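Local atomic coordinates of mannan endo-1,6-alpha-mannosidase (Chaetomium thermophilum, PDB entry 6RY0), a protein that probably cleaves alpha-1,6-mannosidic linkages and is linked, as a transglycosidase, to the transfer of GPI-anchored glycoproteins into the fungal cell wall. Residues I102-Y116 / F145-L158. Numbering follows the deposited sequence. Where two conformers were deposited one is given.
Sequences IMEGMLHQVGPNADY and FPNPPDDKPQWLAL
Along the C-terminal half of helix 99-108, in the (alpha/alpha)6 barrel of glycoside hydrolase family 76, M103, M106 and L107 pack against W155 and the proline-rich loop that leads into helix 155-167. The six-membered ring of W155 lies between M106 and P148. In one of its two conformers, M106 CE makes an off-centre CH-pi contact with this W155 ring, 4.1 Å from the centroid and 29° off the normal; its sulfur makes oblique Met-aromatic contacts with W155 and, at longer range, F145. P148 CD lies on the other side of the W155 ring, 3.5 Å above the plane and displaced toward the rim. W155 NE1 donates to P146 O (2.9 Å) and more weakly to F145 O, tethering the indole. M103 CG meets the indole at its edge near CH2; in one modelled conformer, the bend at chi3 (-66°) carries CE to the carbonyls P146 O and N147 O.

L107 reaches into the prolines, with CD2 touching both P148 CG and P153 O; that carbonyl is buried by the contact and has no hydrogen-bonding partner in the model. Q154, the N-cap of the following helix, ties the loop together through NE2, which donates to P148 O and K152 O. Two further helices of the barrel extend this hydrophobic layer, 76-93 touching I102 and M106, 127-142 touching F145, W155 and L158.

Beyond the helix end, L158 fits among V110, A114 and Y116. L158 CD2 is 3.6 Å from V110 CG1 and 3.5 Å from A114 O, while CB packs obliquely against the Y116 ring. Y116 OH donates to M106 O (2.8 Å), fixing the phenol against the last helical turn, and its ring also stacks with W133. One water donates to A114 O and, weakly, to A157 O.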
loop_
_atom_site.group_PDB
_atom_site.type_symbol
_atom_site.label_atom_id
_atom_site.label_comp_id
_atom_site.label_asym_id
_atom_site.label_seq_id
_atom_site.Cartn_x
_atom_site.Cartn_y
_atom_site.Cartn_z
ATOM N N ILE A 102 7.002 -14.819 -5.058
ATOM C CA ILE A 102 6.809 -13.668 -4.200
ATOM C C ILE A 102 7.770 -13.698 -3.017
ATOM O O ILE A 102 8.361 -12.670 -2.681
ATOM C CB ILE A 102 5.331 -13.589 -3.790
ATOM C CG1 ILE A 102 4.440 -13.442 -5.034
ATOM C CG2 ILE A 102 5.107 -12.482 -2.758
ATOM C CD1 ILE A 102 4.671 -12.225 -5.895
ATOM N N MET A 103 7.964 -14.860 -2.412
ATOM C CA MET A 103 8.931 -14.938 -1.327
ATOM C C MET A 103 10.307 -14.542 -1.854
ATOM O O MET A 103 11.017 -13.769 -1.184
ATOM C CB MET A 103 8.974 -16.335 -0.697
ATOM C CG MET A 103 9.990 -16.434 0.416
ATOM S SD MET A 103 10.238 -18.087 1.022
ATOM C CE MET A 103 8.635 -18.410 1.765
ATOM N N GLU A 104 10.700 -15.045 -3.018
ATOM C CA GLU A 104 12.003 -14.710 -3.592
ATOM C C GLU A 104 12.142 -13.205 -3.808
ATOM O O GLU A 104 13.179 -12.600 -3.489
ATOM C CB GLU A 104 12.239 -15.459 -4.904
ATOM C CG GLU A 104 13.533 -15.143 -5.662
ATOM C CD GLU A 104 13.582 -15.716 -7.090
ATOM O OE1 GLU A 104 12.687 -15.473 -7.939
ATOM O OE2 GLU A 104 14.585 -16.379 -7.370
ATOM N N GLY A 105 11.116 -12.588 -4.368
ATOM C CA GLY A 105 11.146 -11.172 -4.635
ATOM C C GLY A 105 11.236 -10.337 -3.361
ATOM O O GLY A 105 12.034 -9.392 -3.273
ATOM N N MET A 106 10.408 -10.675 -2.368
ATOM C CA MET A 106 10.464 -9.950 -1.095
ATOM C C MET A 106 11.829 -10.088 -0.438
ATOM O O MET A 106 12.327 -9.115 0.122
ATOM C CB MET A 106 9.339 -10.415 -0.181
ATOM C CG MET A 106 7.943 -10.065 -0.730
ATOM S SD MET A 106 6.539 -10.681 0.222
ATOM C CE MET A 106 6.670 -9.720 1.724
ATOM N N LEU A 107 12.415 -11.280 -0.445
ATOM C CA LEU A 107 13.686 -11.470 0.236
ATOM C C LEU A 107 14.826 -10.808 -0.506
ATOM O O LEU A 107 15.820 -10.412 0.110
ATOM C CB LEU A 107 13.961 -12.944 0.396
ATOM C CG LEU A 107 13.088 -13.654 1.430
ATOM C CD1 LEU A 107 13.356 -15.137 1.433
ATOM C CD2 LEU A 107 13.287 -13.081 2.823
ATOM N N HIS A 108 14.743 -10.687 -1.825
ATOM C CA HIS A 108 15.865 -10.152 -2.579
ATOM C C HIS A 108 16.106 -8.688 -2.286
ATOM O O HIS A 108 17.226 -8.215 -2.414
ATOM C CB HIS A 108 15.634 -10.354 -4.082
ATOM C CG HIS A 108 16.854 -10.136 -4.901
ATOM N ND1 HIS A 108 17.796 -11.119 -5.082
ATOM C CD2 HIS A 108 17.306 -9.049 -5.574
ATOM C CE1 HIS A 108 18.767 -10.651 -5.840
ATOM N NE2 HIS A 108 18.498 -9.399 -6.153
ATOM N N GLN A 109 15.054 -7.964 -1.892
ATOM C CA GLN A 109 15.087 -6.502 -1.811
ATOM C C GLN A 109 15.327 -5.970 -0.384
ATOM O O GLN A 109 15.253 -4.760 -0.183
ATOM C CB GLN A 109 13.812 -5.923 -2.396
ATOM C CG GLN A 109 13.699 -6.191 -3.912
ATOM C CD GLN A 109 14.816 -5.564 -4.705
ATOM O OE1 GLN A 109 15.409 -4.573 -4.283
ATOM N NE2 GLN A 109 15.114 -6.122 -5.867
ATOM N N VAL A 110 15.650 -6.850 0.577
ATOM C CA VAL A 110 15.696 -6.436 1.977
ATOM C C VAL A 110 16.906 -5.583 2.337
ATOM O O VAL A 110 16.888 -4.902 3.350
ATOM C CB VAL A 110 15.661 -7.639 2.922
ATOM C CG1 VAL A 110 14.364 -8.435 2.731
ATOM C CG2 VAL A 110 16.906 -8.546 2.781
ATOM N N GLY A 111 17.961 -5.603 1.531
ATOM C CA GLY A 111 19.170 -4.863 1.842
ATOM C C GLY A 111 20.060 -5.614 2.821
ATOM O O GLY A 111 19.632 -6.537 3.498
ATOM N N PRO A 112 21.308 -5.178 2.943
ATOM C CA PRO A 112 22.267 -5.852 3.817
ATOM C C PRO A 112 21.842 -5.823 5.286
ATOM O O PRO A 112 22.271 -6.683 6.054
ATOM C CB PRO A 112 23.583 -5.076 3.537
ATOM C CG PRO A 112 23.145 -3.745 3.040
ATOM C CD PRO A 112 21.952 -4.081 2.193
ATOM N N ASN A 113 21.076 -4.822 5.680
ATOM C CA ASN A 113 20.662 -4.673 7.062
ATOM C C ASN A 113 19.228 -5.101 7.299
ATOM O O ASN A 113 18.662 -4.821 8.353
ATOM C CB ASN A 113 20.912 -3.262 7.537
ATOM C CG ASN A 113 22.379 -2.929 7.461
ATOM O OD1 ASN A 113 23.231 -3.720 7.844
ATOM N ND2 ASN A 113 22.690 -1.759 6.920
ATOM N N ALA A 114 18.626 -5.802 6.349
ATOM C CA ALA A 114 17.300 -6.395 6.547
ATOM C C ALA A 114 16.275 -5.341 6.979
ATOM O O ALA A 114 15.484 -5.549 7.902
ATOM C CB ALA A 114 17.336 -7.583 7.492
ATOM N N ASP A 115 16.273 -4.237 6.250
ATOM C CA ASP A 115 15.501 -3.061 6.602
ATOM C C ASP A 115 14.865 -2.405 5.384
ATOM O O ASP A 115 14.346 -1.292 5.483
ATOM C CB ASP A 115 16.337 -2.039 7.360
ATOM C CG ASP A 115 17.503 -1.509 6.574
ATOM O OD1 ASP A 115 17.715 -1.979 5.439
ATOM O OD2 ASP A 115 18.203 -0.620 7.108
ATOM N N TYR A 116 14.889 -3.077 4.223
ATOM C CA TYR A 116 14.387 -2.501 2.979
ATOM C C TYR A 116 15.042 -1.166 2.651
ATOM O O TYR A 116 14.413 -0.275 2.079
ATOM C CB TYR A 116 12.848 -2.475 2.926
ATOM C CG TYR A 116 12.283 -3.848 2.688
ATOM C CD1 TYR A 116 12.514 -4.494 1.489
ATOM C CD2 TYR A 116 11.531 -4.524 3.630
ATOM C CE1 TYR A 116 12.046 -5.766 1.244
ATOM C CE2 TYR A 116 11.034 -5.810 3.393
ATOM C CZ TYR A 116 11.314 -6.425 2.210
ATOM O OH TYR A 116 10.830 -7.697 2.006
ATOM N N PHE A 145 1.619 -15.801 5.671
ATOM C CA PHE A 145 2.348 -16.177 4.453
ATOM C C PHE A 145 3.531 -17.053 4.872
ATOM O O PHE A 145 4.187 -16.773 5.877
ATOM C CB PHE A 145 2.796 -14.895 3.749
ATOM C CG PHE A 145 3.307 -15.068 2.355
ATOM C CD1 PHE A 145 2.466 -15.453 1.338
ATOM C CD2 PHE A 145 4.596 -14.752 2.040
ATOM C CE1 PHE A 145 2.915 -15.574 0.049
ATOM C CE2 PHE A 145 5.053 -14.856 0.761
ATOM C CZ PHE A 145 4.212 -15.288 -0.235
ATOM N N PRO A 146 3.842 -18.110 4.117
ATOM C CA PRO A 146 4.920 -18.990 4.571
ATOM C C PRO A 146 6.196 -18.257 4.917
ATOM O O PRO A 146 6.610 -17.306 4.251
ATOM C CB PRO A 146 5.115 -19.937 3.377
ATOM C CG PRO A 146 3.725 -20.015 2.773
ATOM C CD PRO A 146 3.171 -18.620 2.905
ATOM N N ASN A 147 6.841 -18.708 5.974
ATOM C CA ASN A 147 8.040 -18.059 6.460
ATOM C C ASN A 147 9.221 -18.301 5.555
ATOM O O ASN A 147 9.405 -19.410 5.059
ATOM C CB ASN A 147 8.396 -18.580 7.845
ATOM C CG ASN A 147 7.410 -18.181 8.914
ATOM O OD1 ASN A 147 6.751 -17.134 8.839
ATOM N ND2 ASN A 147 7.319 -18.991 9.952
ATOM N N PRO A 148 10.102 -17.313 5.421
ATOM C CA PRO A 148 11.414 -17.531 4.797
ATOM C C PRO A 148 12.213 -18.565 5.542
ATOM O O PRO A 148 11.911 -18.854 6.702
ATOM C CB PRO A 148 12.107 -16.154 4.923
ATOM C CG PRO A 148 10.951 -15.170 5.022
ATOM C CD PRO A 148 9.953 -15.917 5.869
ATOM N N PRO A 149 13.258 -19.105 4.906
ATOM C CA PRO A 149 14.149 -20.042 5.597
ATOM C C PRO A 149 14.690 -19.464 6.897
ATOM O O PRO A 149 14.740 -18.243 7.127
ATOM C CB PRO A 149 15.262 -20.262 4.576
ATOM C CG PRO A 149 14.563 -20.104 3.241
ATOM C CD PRO A 149 13.663 -18.920 3.497
ATOM N N ASP A 150 15.150 -20.383 7.741
ATOM C CA ASP A 150 15.519 -20.010 9.083
ATOM C C ASP A 150 16.666 -18.991 9.154
ATOM O O ASP A 150 16.753 -18.225 10.099
ATOM C CB ASP A 150 15.989 -21.246 9.849
ATOM C CG ASP A 150 14.905 -22.288 10.035
ATOM O OD1 ASP A 150 13.732 -22.022 9.758
ATOM O OD2 ASP A 150 15.244 -23.401 10.521
ATOM N N ASP A 151 17.537 -18.994 8.176
ATOM C CA ASP A 151 18.667 -18.075 8.190
ATOM C C ASP A 151 18.348 -16.740 7.546
ATOM O O ASP A 151 19.227 -15.867 7.513
ATOM C CB ASP A 151 19.820 -18.720 7.432
ATOM C CG ASP A 151 19.506 -18.854 5.989
ATOM O OD1 ASP A 151 18.474 -19.486 5.686
ATOM O OD2 ASP A 151 20.253 -18.252 5.176
ATOM N N LYS A 152 17.122 -16.562 7.051
ATOM C CA LYS A 152 16.748 -15.370 6.314
ATOM C C LYS A 152 15.876 -14.486 7.180
ATOM O O LYS A 152 15.253 -14.957 8.129
ATOM C CB LYS A 152 15.995 -15.770 5.032
ATOM C CG LYS A 152 16.872 -16.408 3.966
ATOM C CD LYS A 152 17.858 -15.428 3.337
ATOM C CE LYS A 152 18.834 -16.178 2.448
ATOM N NZ LYS A 152 19.852 -15.313 1.852
ATOM N N PRO A 153 15.767 -13.211 6.840
ATOM C CA PRO A 153 14.924 -12.305 7.612
ATOM C C PRO A 153 13.472 -12.757 7.568
ATOM O O PRO A 153 12.970 -13.148 6.530
ATOM C CB PRO A 153 15.124 -10.973 6.904
ATOM C CG PRO A 153 16.367 -11.075 6.174
ATOM C CD PRO A 153 16.482 -12.504 5.775
ATOM N N GLN A 154 12.801 -12.649 8.694
ATOM C CA GLN A 154 11.429 -13.063 8.844
ATOM C C GLN A 154 10.479 -11.883 8.647
ATOM O O GLN A 154 10.864 -10.718 8.820
ATOM C CB GLN A 154 11.258 -13.707 10.231
ATOM C CG GLN A 154 12.117 -14.962 10.422
ATOM C CD GLN A 154 11.734 -16.064 9.469
ATOM O OE1 GLN A 154 10.561 -16.433 9.371
ATOM N NE2 GLN A 154 12.695 -16.578 8.741
ATOM N N TRP A 155 9.221 -12.157 8.275
ATOM C CA TRP A 155 8.322 -11.090 7.884
ATOM C C TRP A 155 8.101 -10.038 8.978
ATOM O O TRP A 155 8.211 -8.839 8.735
ATOM C CB TRP A 155 6.970 -11.632 7.399
ATOM C CG TRP A 155 7.060 -12.663 6.331
ATOM C CD1 TRP A 155 6.387 -13.851 6.340
ATOM C CD2 TRP A 155 7.769 -12.595 5.075
ATOM N NE1 TRP A 155 6.633 -14.533 5.179
ATOM C CE2 TRP A 155 7.478 -13.792 4.385
ATOM C CE3 TRP A 155 8.620 -11.670 4.471
ATOM C CZ2 TRP A 155 8.042 -14.080 3.152
ATOM C CZ3 TRP A 155 9.183 -11.960 3.246
ATOM C CH2 TRP A 155 8.890 -13.147 2.599
ATOM N N LEU A 156 7.769 -10.477 10.192
ATOM C CA LEU A 156 7.541 -9.535 11.261
ATOM C C LEU A 156 8.817 -8.709 11.511
ATOM O O LEU A 156 8.756 -7.491 11.671
ATOM C CB LEU A 156 7.099 -10.239 12.543
ATOM C CG LEU A 156 6.951 -9.341 13.785
ATOM C CD1 LEU A 156 5.883 -8.302 13.607
ATOM C CD2 LEU A 156 6.664 -10.186 15.009
ATOM N N ALA A 157 9.967 -9.379 11.541
ATOM C CA ALA A 157 11.237 -8.703 11.760
ATOM C C ALA A 157 11.515 -7.636 10.699
ATOM O O ALA A 157 12.098 -6.593 11.004
ATOM C CB ALA A 157 12.370 -9.698 11.801
ATOM N N LEU A 158 11.150 -7.909 9.454
ATOM C CA LEU A 158 11.337 -6.923 8.393
ATOM C C LEU A 158 10.445 -5.715 8.604
ATOM O O LEU A 158 10.886 -4.563 8.443
ATOM C CB LEU A 158 11.079 -7.567 7.024
ATOM C CG LEU A 158 12.191 -8.510 6.541
ATOM C CD1 LEU A 158 11.681 -9.385 5.431
ATOM C CD2 LEU A 158 13.432 -7.718 6.119
HETATM O O HOH W 1 14.746 -7.333 9.870
#